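Local coordinates for ABC transporter substrate-binding protein (Bradyrhizobium japonicum, PDB 4I1D) that probably captures small solutes in the periplasm for an ABC importer, binding d-malate here and perhaps polyamines, as its family is assigned, at residues N141-T146 with A313-W318; K160-D165 with A299-A304. One frame throughout, in Å; residues are numbered along the deposited sequence.

Contact 1 of 2, residues N141-T146 with A313-W318. With ACT (acetate ion), chain S.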
loop_
_atom_site.group_PDB
_atom_site.type_symbol
_atom_site.label_atom_id
_atom_site.label_comp_id
_atom_site.label_asym_id
_atom_site.label_seq_id
_atom_site.Cartn_x
_atom_site.Cartn_y
_atom_site.Cartn_z
ATOM N N ASN A 141 -7.817 -1.648 -26.611
ATOM C CA ASN A 141 -7.156 -2.242 -25.447
ATOM C C ASN A 141 -7.943 -3.444 -24.963
ATOM O O ASN A 141 -8.572 -3.400 -23.903
ATOM C CB ASN A 141 -7.005 -1.231 -24.302
ATOM C CG ASN A 141 -6.047 -1.713 -23.214
ATOM O OD1 ASN A 141 -5.841 -2.917 -23.026
ATOM N ND2 ASN A 141 -5.448 -0.766 -22.496
ATOM N N HIS A 142 -7.907 -4.517 -25.748
ATOM C CA HIS A 142 -8.731 -5.684 -25.477
ATOM C C HIS A 142 -8.364 -6.832 -26.406
ATOM O O HIS A 142 -8.134 -6.622 -27.593
ATOM C CB HIS A 142 -10.208 -5.329 -25.652
ATOM C CG HIS A 142 -11.135 -6.238 -24.917
ATOM N ND1 HIS A 142 -11.536 -7.459 -25.419
ATOM C CD2 HIS A 142 -11.743 -6.110 -23.712
ATOM C CE1 HIS A 142 -12.350 -8.038 -24.558
ATOM N NE2 HIS A 142 -12.493 -7.240 -23.515
ATOM N N PRO A 143 -8.315 -8.053 -25.866
ATOM C CA PRO A 143 -7.849 -9.198 -26.666
ATOM C C PRO A 143 -8.813 -9.608 -27.779
ATOM O O PRO A 143 -8.356 -10.027 -28.842
ATOM C CB PRO A 143 -7.694 -10.319 -25.628
ATOM C CG PRO A 143 -8.576 -9.891 -24.462
ATOM C CD PRO A 143 -8.522 -8.393 -24.447
ATOM N N ILE A 144 -10.117 -9.469 -27.554
ATOM C CA ILE A 144 -11.114 -9.913 -28.530
ATOM C C ILE A 144 -11.019 -9.149 -29.857
ATOM O O ILE A 144 -10.974 -7.924 -29.859
ATOM C CB ILE A 144 -12.528 -9.758 -27.967
ATOM C CG1 ILE A 144 -12.634 -10.474 -26.623
ATOM C CG2 ILE A 144 -13.560 -10.304 -28.944
ATOM C CD1 ILE A 144 -12.622 -11.954 -26.751
ATOM N N ALA A 145 -11.017 -9.885 -30.969
ATOM C CA ALA A 145 -10.848 -9.332 -32.323
ATOM C C ALA A 145 -9.412 -8.880 -32.580
ATOM O O ALA A 145 -8.892 -9.049 -33.678
ATOM C CB ALA A 145 -11.820 -8.183 -32.584
ATOM N N THR A 146 -8.779 -8.303 -31.564
ATOM C CA THR A 146 -7.392 -7.857 -31.683
ATOM C C THR A 146 -6.444 -9.027 -31.996
ATOM O O THR A 146 -5.619 -8.939 -32.919
ATOM C CB THR A 146 -6.939 -7.120 -30.404
ATOM O OG1 THR A 146 -7.883 -6.090 -30.087
ATOM C CG2 THR A 146 -5.558 -6.497 -30.586
ATOM N N ALA A 313 -7.828 -18.423 -20.865
ATOM C CA ALA A 313 -6.376 -18.291 -20.723
ATOM C C ALA A 313 -5.871 -17.116 -21.557
ATOM O O ALA A 313 -5.120 -16.283 -21.063
ATOM C CB ALA A 313 -5.649 -19.581 -21.128
ATOM N N ALA A 314 -6.296 -17.044 -22.814
ATOM C CA ALA A 314 -5.873 -15.940 -23.674
ATOM C C ALA A 314 -6.233 -14.587 -23.052
ATOM O O ALA A 314 -5.404 -13.673 -23.018
ATOM C CB ALA A 314 -6.457 -16.073 -25.074
ATOM N N GLU A 315 -7.458 -14.476 -22.541
ATOM C CA GLU A 315 -7.917 -13.234 -21.913
ATOM C C GLU A 315 -7.045 -12.857 -20.726
ATOM O O GLU A 315 -6.657 -11.699 -20.594
ATOM C CB GLU A 315 -9.389 -13.318 -21.486
ATOM C CG GLU A 315 -10.357 -13.373 -22.651
ATOM C CD GLU A 315 -11.819 -13.292 -22.220
ATOM O OE1 GLU A 315 -12.251 -12.204 -21.779
ATOM O OE2 GLU A 315 -12.539 -14.314 -22.327
ATOM N N LYS A 316 -6.732 -13.835 -19.876
ATOM C CA LYS A 316 -5.904 -13.581 -18.699
ATOM C C LYS A 316 -4.508 -13.078 -19.064
ATOM O O LYS A 316 -3.866 -12.388 -18.274
ATOM C CB LYS A 316 -5.814 -14.820 -17.788
ATOM C CG LYS A 316 -7.162 -15.241 -17.206
ATOM C CD LYS A 316 -7.044 -15.864 -15.812
ATOM C CE LYS A 316 -8.441 -16.127 -15.218
ATOM N NZ LYS A 316 -8.440 -16.521 -13.766
ATOM N N ARG A 317 -4.031 -13.423 -20.254
ATOM C CA ARG A 317 -2.691 -13.003 -20.662
ATOM C C ARG A 317 -2.652 -11.541 -21.086
ATOM O O ARG A 317 -1.593 -10.926 -21.059
ATOM C CB ARG A 317 -2.129 -13.890 -21.783
ATOM C CG ARG A 317 -1.700 -15.273 -21.298
ATOM C CD ARG A 317 -1.459 -16.229 -22.440
ATOM N NE ARG A 317 -0.342 -15.802 -23.269
ATOM C CZ ARG A 317 0.204 -16.548 -24.223
ATOM N NH1 ARG A 317 -0.272 -17.767 -24.461
ATOM N NH2 ARG A 317 1.227 -16.076 -24.931
ATOM N N TRP A 318 -3.806 -10.994 -21.472
ATOM C CA TRP A 318 -3.855 -9.626 -21.974
ATOM C C TRP A 318 -3.373 -8.684 -20.900
ATOM O O TRP A 318 -2.593 -7.774 -21.164
ATOM C CB TRP A 318 -5.273 -9.219 -22.386
ATOM C CG TRP A 318 -5.283 -7.924 -23.135
ATOM C CD1 TRP A 318 -5.658 -6.698 -22.661
ATOM C CD2 TRP A 318 -4.862 -7.722 -24.486
ATOM N NE1 TRP A 318 -5.510 -5.746 -23.643
ATOM C CE2 TRP A 318 -5.023 -6.348 -24.773
ATOM C CE3 TRP A 318 -4.372 -8.569 -25.487
ATOM C CZ2 TRP A 318 -4.703 -5.801 -26.023
ATOM C CZ3 TRP A 318 -4.057 -8.028 -26.728
ATOM C CH2 TRP A 318 -4.225 -6.656 -26.985
HETATM C C ACT S . 1.947 -12.844 -22.981
HETATM O O ACT S . 1.257 -13.536 -22.192
HETATM O OXT ACT S . 2.259 -13.376 -24.078
HETATM C CH3 ACT S . 2.383 -11.450 -22.628
#
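Asn-141, Pro-143 and Thr-146 meet Trp-318 where a strand-loop-helix connection of the periplasmic-binding-protein fold is covered by the C-terminal helix 309-321. Trp-318 dominates the contact. With CG anti to the backbone N (chi1 -169°), its indole leaves the helix toward the 141-146 loop. The indole lies with one face against the His-142/Pro-143 peptide link: Pro-143 N sits 3.7 Å above the ring plane of Trp-318, over its centre. Pro-143 CD makes a CH-pi contact to the same face, 3.7 Å from the centroid of the five-membered ring of Trp-318 and only 16° off its normal. Pro-143 CB lies 3.8 Å from Trp-318 CE3, bringing a second ring carbon against the indole.

The rim is fixed by a polar bond. Trp-318 NE1 donates to Asn-141 OD1 at 2.9 Å with an N-H...O angle of 167°, and the acceptor lies close to the indole plane, so the bond sets the rotation of the ring while its face stays on the proline. At the benzo side of the indole, Thr-146 CG2 comes to 3.8 Å from Trp-318 CH2. The hydroxyl of that threonine instead holds the loop: Thr-146 OG1 donates to His-142 O at 2.6 Å.

Glu-315 brings its CG to 4.3 Å from Pro-143 CG, while its OE2 forms a salt bridge with Arg-69. Trp-306 of helix 303-306 packs on Pro-143, Ile-144 and Glu-315; Leu-173 of helix 166-176 touches both Thr-146 and Trp-318, and Trp-183 of strand 182-184 flanks Asn-141 and Trp-318.

Contact 2 of 2, residues K160-D165 with A299-A304; sequences KLYPLD and ALMSYA. With SO4 (sulfate ion), chain H.
Tyr-162 lies across Ser-302 with the face of its ring against the serine CB, a CH-pi contact at the start of helix 303-306 in this type 2 periplasmic-binding-protein fold. The carbon stands almost exactly over the ring: Ser-302 CB is 3.5 Å from the centroid of the Tyr-162 ring, 4° off the normal, and so over the centre of the face instead of its rim. Tyr-162 CG is anti to its own carbonyl carbon (chi1 -60°), and the ring reaches across to the short turn that joins strand 299-300 to the helix. There the backbone also closes in, with Leu-300 O 3.5 Å from Tyr-162 CE2 and Met-301 CA 3.4 Å from Tyr-162 OH. The CG of Met-301, a selenomethionine, lies 3.8 Å from the same hydroxyl oxygen, whose hydrogen-bond partner is Glu-148 OE1 on helix 146-153.

One residue earlier the chemistry turns purely apolar: the CD1 branch of Leu-161 meets Ala-299 CB at 3.6 Å. Ala-299 belongs to strand 299-300, which runs parallel to strand 219-235, so this methyl pair ties the 160-165 loop to the edge of the sheet. The peptide bond just after Tyr-162, before Pro-163, is cis.

Ser-302 has a double role. A sulfate, probably from the crystallisation liquor, is modelled beside it, but its geometry there is doubtful. The CB of Ser-302 carries the tyrosine, while OG, anti to the backbone N (chi1 176°), acts as N-cap by accepting from Trp-305 N.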
loop_
_atom_site.group_PDB
_atom_site.type_symbol
_atom_site.label_atom_id
_atom_site.label_comp_id
_atom_site.label_asym_id
_atom_site.label_seq_id
_atom_site.Cartn_x
_atom_site.Cartn_y
_atom_site.Cartn_z
ATOM N N LYS A 160 -9.174 -19.707 -41.309
ATOM C CA LYS A 160 -8.300 -20.718 -40.718
ATOM C C LYS A 160 -7.760 -20.305 -39.342
ATOM O O LYS A 160 -6.781 -20.865 -38.860
ATOM C CB LYS A 160 -7.126 -21.004 -41.655
ATOM C CG LYS A 160 -7.518 -21.559 -43.019
ATOM C CD LYS A 160 -7.970 -23.014 -42.935
ATOM C CE LYS A 160 -8.073 -23.639 -44.324
ATOM N NZ LYS A 160 -8.367 -25.099 -44.276
ATOM N N LEU A 161 -8.403 -19.332 -38.708
ATOM C CA LEU A 161 -7.893 -18.773 -37.460
ATOM C C LEU A 161 -7.991 -19.690 -36.242
ATOM O O LEU A 161 -7.059 -19.768 -35.443
ATOM C CB LEU A 161 -8.599 -17.450 -37.154
ATOM C CG LEU A 161 -8.135 -16.283 -38.018
ATOM C CD1 LEU A 161 -9.140 -15.165 -37.976
ATOM C CD2 LEU A 161 -6.780 -15.815 -37.539
ATOM N N TYR A 162 -9.126 -20.365 -36.085
ATOM C CA TYR A 162 -9.410 -21.093 -34.849
ATOM C C TYR A 162 -8.991 -22.565 -34.919
ATOM O O TYR A 162 -9.080 -23.189 -35.973
ATOM C CB TYR A 162 -10.896 -20.943 -34.473
ATOM C CG TYR A 162 -11.314 -19.503 -34.244
ATOM C CD1 TYR A 162 -11.070 -18.873 -33.030
ATOM C CD2 TYR A 162 -11.942 -18.770 -35.244
ATOM C CE1 TYR A 162 -11.439 -17.555 -32.812
ATOM C CE2 TYR A 162 -12.322 -17.439 -35.036
ATOM C CZ TYR A 162 -12.066 -16.840 -33.820
ATOM O OH TYR A 162 -12.436 -15.530 -33.603
ATOM N N PRO A 163 -8.495 -23.117 -33.802
ATOM C CA PRO A 163 -8.220 -22.436 -32.529
ATOM C C PRO A 163 -7.057 -21.456 -32.663
ATOM O O PRO A 163 -6.124 -21.745 -33.403
ATOM C CB PRO A 163 -7.833 -23.588 -31.596
ATOM C CG PRO A 163 -7.320 -24.677 -32.527
ATOM C CD PRO A 163 -8.167 -24.557 -33.754
ATOM N N LEU A 164 -7.110 -20.317 -31.973
ATOM C CA LEU A 164 -6.105 -19.274 -32.172
ATOM C C LEU A 164 -4.725 -19.705 -31.693
ATOM O O LEU A 164 -4.589 -20.283 -30.621
ATOM C CB LEU A 164 -6.500 -17.970 -31.468
ATOM C CG LEU A 164 -7.782 -17.262 -31.921
ATOM C CD1 LEU A 164 -7.951 -15.949 -31.183
ATOM C CD2 LEU A 164 -7.811 -17.023 -33.428
ATOM N N ASP A 165 -3.702 -19.426 -32.497
ATOM C CA ASP A 165 -2.326 -19.569 -32.040
ATOM C C ASP A 165 -1.987 -18.316 -31.233
ATOM O O ASP A 165 -1.577 -17.290 -31.793
ATOM C CB ASP A 165 -1.378 -19.710 -33.227
ATOM C CG ASP A 165 0.068 -19.960 -32.808
ATOM O OD1 ASP A 165 0.410 -19.718 -31.627
ATOM O OD2 ASP A 165 0.865 -20.397 -33.675
ATOM N N ALA A 299 -13.450 -12.659 -41.020
ATOM C CA ALA A 299 -13.307 -13.733 -40.055
ATOM C C ALA A 299 -14.576 -13.800 -39.207
ATOM O O ALA A 299 -15.000 -12.809 -38.603
ATOM C CB ALA A 299 -12.099 -13.497 -39.181
ATOM N N LEU A 300 -15.195 -14.969 -39.176
ATOM C CA LEU A 300 -16.351 -15.160 -38.338
ATOM C C LEU A 300 -15.877 -15.541 -36.941
ATOM O O LEU A 300 -15.329 -16.626 -36.735
ATOM C CB LEU A 300 -17.237 -16.259 -38.929
ATOM C CG LEU A 300 -18.558 -16.489 -38.199
ATOM C CD1 LEU A 300 -19.424 -15.210 -38.176
ATOM C CD2 LEU A 300 -19.297 -17.643 -38.855
HETATM N N MSE A 301 -16.068 -14.648 -35.981
HETATM C CA MSE A 301 -15.625 -14.929 -34.617
HETATM C C MSE A 301 -16.215 -16.230 -34.074
HETATM O O MSE A 301 -17.423 -16.461 -34.170
HETATM C CB MSE A 301 -15.964 -13.780 -33.670
HETATM C CG MSE A 301 -15.660 -14.121 -32.207
HETATM SE SE MSE A 301 -15.415 -12.536 -31.096
HETATM C CE MSE A 301 -13.964 -11.739 -32.127
ATOM N N SER A 302 -15.354 -17.076 -33.515
ATOM C CA SER A 302 -15.782 -18.300 -32.834
ATOM C C SER A 302 -15.991 -18.059 -31.339
ATOM O O SER A 302 -15.031 -18.013 -30.558
ATOM C CB SER A 302 -14.745 -19.422 -33.036
ATOM O OG SER A 302 -15.094 -20.590 -32.310
ATOM N N TYR A 303 -17.249 -17.896 -30.948
ATOM C CA TYR A 303 -17.614 -17.763 -29.543
ATOM C C TYR A 303 -17.376 -19.042 -28.749
ATOM O O TYR A 303 -17.122 -18.985 -27.552
ATOM C CB TYR A 303 -19.061 -17.260 -29.413
ATOM C CG TYR A 303 -19.149 -15.863 -29.953
ATOM C CD1 TYR A 303 -18.511 -14.814 -29.296
ATOM C CD2 TYR A 303 -19.795 -15.596 -31.153
ATOM C CE1 TYR A 303 -18.552 -13.526 -29.795
ATOM C CE2 TYR A 303 -19.839 -14.318 -31.664
ATOM C CZ TYR A 303 -19.219 -13.282 -30.983
ATOM O OH TYR A 303 -19.264 -11.995 -31.490
ATOM N N ALA A 304 -17.439 -20.187 -29.420
ATOM C CA ALA A 304 -17.074 -21.445 -28.785
ATOM C C ALA A 304 -15.602 -21.414 -28.365
ATOM O O ALA A 304 -15.254 -21.882 -27.288
ATOM C CB ALA A 304 -17.345 -22.627 -29.717
HETATM S S SO4 H . -19.119 -20.497 -32.600
HETATM O O1 SO4 H . -19.412 -19.247 -33.302
HETATM O O2 SO4 H . -20.314 -20.918 -31.868
HETATM O O3 SO4 H . -18.701 -21.530 -33.549
HETATM O O4 SO4 H . -18.023 -20.284 -31.660
#

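Both contacts are partly buried, with three buried residues among the six that touch in each, but contact 2 also includes an exposed one. They share neighbours: helices 303-306 and 309-321 follow each other in the chain, and Trp-306 packs on side chains of both 141-146 and 160-165. They also touch directly, with Ile-144 CG2 3.5 Å from Met-301 CE. Along the chain, contact 2 is nested inside the loop that contact 1 closes. Each presses a carbon onto an aromatic face, yet contact 1 adds a hydrogen bond between its segments and buries 327 Å², whereas contact 2, with 212 Å², rests on a CH-pi contact, a methyl pair and a tyrosine hydroxyl set against the backbone beside a helix N-cap.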